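Local atomic coordinates of antibiotic biosynthesis monooxygenase family protein (PDB entry 2BBE), a protein that is of unknown function but belongs to the antibiotic biosynthesis monooxygenase family and may therefore be an oxidoreductase. Residues A29-L34 against L52-D57. Residues are numbered along the deposited sequence; the frame is centred on the assembly and turned at random.
With SO4 (sulfate ion), chain B.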
ATOM      1  N   ALA A  29     -17.330 -21.168   1.919  1.00 13.99           N
ATOM      2  CA  ALA A  29     -18.436 -20.368   1.344  1.00 13.09           C
ATOM      3  C   ALA A  29     -18.308 -18.876   1.714  1.00 12.70           C
ATOM      4  O   ALA A  29     -18.551 -18.001   0.883  1.00 11.67           O
ATOM      5  CB  ALA A  29     -19.798 -20.921   1.780  1.00 13.61           C
ATOM      6  N   LEU A  30     -17.901 -18.597   2.951  1.00 11.61           N
ATOM      7  CA  LEU A  30     -17.748 -17.202   3.373  1.00 11.73           C
ATOM      8  C   LEU A  30     -16.594 -16.508   2.644  1.00 11.82           C
ATOM      9  O   LEU A  30     -16.751 -15.378   2.186  1.00 11.09           O
ATOM     10  CB  LEU A  30     -17.556 -17.099   4.881  1.00 11.64           C
ATOM     11  CG  LEU A  30     -17.379 -15.657   5.395  1.00 13.44           C
ATOM     12  CD1 LEU A  30     -18.635 -14.781   5.052  1.00 12.70           C
ATOM     13  CD2 LEU A  30     -17.058 -15.647   6.872  1.00 14.63           C
ATOM     14  N   ILE A  31     -15.445 -17.183   2.546  1.00 11.43           N
ATOM     15  CA  ILE A  31     -14.291 -16.602   1.836  1.00 12.13           C
ATOM     16  C   ILE A  31     -14.718 -16.301   0.395  1.00 12.17           C
ATOM     17  O   ILE A  31     -14.441 -15.222  -0.112  1.00 12.74           O
ATOM     18  CB  ILE A  31     -13.022 -17.532   1.837  1.00 12.11           C
ATOM     19  CG1 ILE A  31     -12.536 -17.831   3.275  1.00 12.07           C
ATOM     20  CG2 ILE A  31     -11.864 -16.911   0.991  1.00 11.32           C
ATOM     21  CD1 ILE A  31     -11.569 -19.048   3.385  1.00 11.99           C
ATOM     22  N   ALA A  32     -15.379 -17.258  -0.254  1.00 12.22           N
ATOM     23  CA  ALA A  32     -15.851 -17.055  -1.631  1.00 12.82           C
ATOM     24  C   ALA A  32     -16.804 -15.860  -1.791  1.00 12.58           C
ATOM     25  O   ALA A  32     -16.659 -15.069  -2.738  1.00 12.64           O
ATOM     26  CB  ALA A  32     -16.477 -18.335  -2.192  1.00 13.05           C
ATOM     27  N   ALA A  33     -17.755 -15.731  -0.862  1.00 12.49           N
ATOM     28  CA  ALA A  33     -18.755 -14.660  -0.876  1.00 12.45           C
ATOM     29  C   ALA A  33     -18.080 -13.295  -0.722  1.00 12.42           C
ATOM     30  O   ALA A  33     -18.401 -12.335  -1.451  1.00 11.99           O
ATOM     31  CB  ALA A  33     -19.786 -14.874   0.238  1.00 12.52           C
ATOM     32  N   LEU A  34     -17.135 -13.211   0.216  1.00 11.96           N
ATOM     33  CA  LEU A  34     -16.390 -11.948   0.435  1.00 11.30           C
ATOM     34  C   LEU A  34     -15.453 -11.661  -0.749  1.00 11.37           C
ATOM     35  O   LEU A  34     -15.325 -10.513  -1.190  1.00 10.80           O
ATOM     36  CB  LEU A  34     -15.611 -11.999   1.762  1.00 10.43           C
ATOM     37  CG  LEU A  34     -16.518 -11.974   3.020  1.00 11.24           C
ATOM     38  CD1 LEU A  34     -15.735 -12.380   4.260  1.00 12.48           C
ATOM     39  CD2 LEU A  34     -17.165 -10.585   3.235  1.00 11.04           C
ATOM     40  N   LEU A  52      -8.679  -8.822   1.549  1.00  9.62           N
ATOM     41  CA  LEU A  52      -9.304  -9.920   2.292  1.00  9.37           C
ATOM     42  C   LEU A  52      -8.236 -10.812   2.950  1.00  9.25           C
ATOM     43  O   LEU A  52      -7.152 -11.014   2.394  1.00  9.77           O
ATOM     44  CB  LEU A  52     -10.187 -10.747   1.337  1.00  8.74           C
ATOM     45  CG  LEU A  52     -11.130 -11.793   1.958  1.00  9.79           C
ATOM     46  CD1 LEU A  52     -12.114 -11.149   2.983  1.00 10.51           C
ATOM     47  CD2 LEU A  52     -11.886 -12.525   0.833  1.00  8.69           C
ATOM     48  N   ASN A  53      -8.550 -11.336   4.133  1.00  9.19           N
ATOM     49  CA  ASN A  53      -7.570 -12.022   4.975  1.00  9.80           C
ATOM     50  C   ASN A  53      -8.253 -13.172   5.725  1.00 10.23           C
ATOM     51  O   ASN A  53      -9.397 -13.023   6.205  1.00 10.30           O
ATOM     52  CB  ASN A  53      -6.972 -11.038   5.999  1.00  9.40           C
ATOM     53  CG  ASN A  53      -6.439  -9.748   5.353  1.00 11.86           C
ATOM     54  OD1 ASN A  53      -7.180  -8.765   5.152  1.00 15.43           O
ATOM     55  ND2 ASN A  53      -5.177  -9.760   5.010  1.00  7.70           N
ATOM     56  N   VAL A  54      -7.563 -14.306   5.831  1.00  9.62           N
ATOM     57  CA  VAL A  54      -8.057 -15.445   6.608  1.00 10.37           C
ATOM     58  C   VAL A  54      -7.186 -15.631   7.844  1.00 10.04           C
ATOM     59  O   VAL A  54      -5.940 -15.623   7.761  1.00  8.67           O
ATOM     60  CB  VAL A  54      -8.124 -16.764   5.763  1.00 10.75           C
ATOM     61  CG1 VAL A  54      -9.239 -16.636   4.749  1.00 12.81           C
ATOM     62  CG2 VAL A  54      -6.778 -17.056   5.039  1.00 11.36           C
ATOM     63  N   SER A  55      -7.846 -15.763   8.993  1.00  9.74           N
ATOM     64  CA  SER A  55      -7.146 -15.841  10.280  1.00  9.73           C
ATOM     65  C   SER A  55      -6.317 -17.103  10.430  1.00 10.51           C
ATOM     66  O   SER A  55      -6.792 -18.216  10.151  1.00 10.56           O
ATOM     67  CB  SER A  55      -8.135 -15.748  11.441  1.00  9.88           C
ATOM     68  OG  SER A  55      -7.477 -15.912  12.687  1.00  9.05           O
ATOM     69  N   ARG A  56      -5.088 -16.922  10.904  1.00 10.11           N
ATOM     70  CA  ARG A  56      -4.226 -18.045  11.285  1.00 11.25           C
ATOM     71  C   ARG A  56      -4.578 -18.550  12.684  1.00 12.45           C
ATOM     72  O   ARG A  56      -4.228 -19.680  13.051  1.00 13.38           O
ATOM     73  CB  ARG A  56      -2.755 -17.591  11.257  1.00 10.20           C
ATOM     74  CG  ARG A  56      -2.257 -17.249   9.848  1.00 10.04           C
ATOM     75  CD  ARG A  56      -0.834 -16.678   9.892  1.00 10.46           C
ATOM     76  NE  ARG A  56       0.193 -17.648  10.315  1.00 10.10           N
ATOM     77  CZ  ARG A  56       0.911 -17.553  11.434  1.00 12.78           C
ATOM     78  NH1 ARG A  56       0.668 -16.584  12.313  1.00 11.55           N
ATOM     79  NH2 ARG A  56       1.864 -18.453  11.695  1.00 13.70           N
ATOM     80  N   ASP A  57      -5.241 -17.710  13.476  1.00 12.98           N
ATOM     81  CA  ASP A  57      -5.555 -18.060  14.873  1.00 14.71           C
ATOM     82  C   ASP A  57      -6.940 -18.667  15.076  1.00 14.79           C
ATOM     83  O   ASP A  57      -7.134 -19.480  15.982  1.00 14.66           O
ATOM     84  CB  ASP A  57      -5.417 -16.833  15.762  1.00 14.68           C
ATOM     85  CG  ASP A  57      -4.033 -16.227  15.677  1.00 18.45           C
ATOM     86  OD1 ASP A  57      -3.050 -16.960  15.958  1.00 19.20           O
ATOM     87  OD2 ASP A  57      -3.930 -15.037  15.315  1.00 18.35           O
TER
HETATM   88  S   SO4 B 201       1.350 -20.984   9.002  1.00 35.75           S
HETATM   89  O1  SO4 B 201       1.420 -22.153   9.880  1.00 34.90           O
HETATM   90  O2  SO4 B 201       2.535 -20.121   9.227  1.00 33.25           O
HETATM   91  O3  SO4 B 201       1.305 -21.428   7.603  1.00 35.43           O
HETATM   92  O4  SO4 B 201       0.095 -20.290   9.317  1.00 34.28           O
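Ile31 and Leu34, one helical turn apart, meet Val54 and Leu52 mainly through aliphatic carbon; no hydrogen bond joins the helix to the strand. With CG1 set anti to its carbonyl carbon (chi1 -60°), Ile31 extends CD1 to Val54 CG1 at 3.6 Å, the two side chains crossing at about a right angle. Leu52 sends both methyls to the helix. Leu52 CD1 lies 3.8 Å from Leu34 CB, the base of that side chain, and Leu52 CD2 packs against the same CB and comes within 3.8 Å of Ile31 O.

The axes of 29-34 and 52-55 run nearly antiparallel (166°) and come within 9.9 Å of each other. The first segment belongs to helix 27-35 and the second to strand 47-55; this helix packs, together with helix 81-94, on one face of the antiparallel sheet in the ferredoxin-like alpha/beta fold of the dimeric alpha-beta barrel proteins. Val62 of the adjacent strand touches Ile31, Leu34 and Leu52, and Tyr86 of helix 81-94 packs on Leu34. Residues 52-55 also form an antiparallel ladder with a strand of the second subunit, whose Tyr7 and Val106 pack on Ile31 and Val54, respectively.

Polar interactions gather where the strand ends. Ser55 OG accepts a bent hydrogen bond from Asp57 N (3.0 Å, 134° at the hydrogen), closing an ST turn, and is also hydrogen-bonded to Glu101 of the second subunit. Arg56, its chain bent at chi3, presents the guanidinium edge to a sulfate probably taken up from the crystallisation liquor: Arg56 NE donates to sulfate O4 at 2.8 Å and Arg56 NH2 to sulfate O2 at 3.1 Å, while NH1 bonds Thr102 of the second subunit.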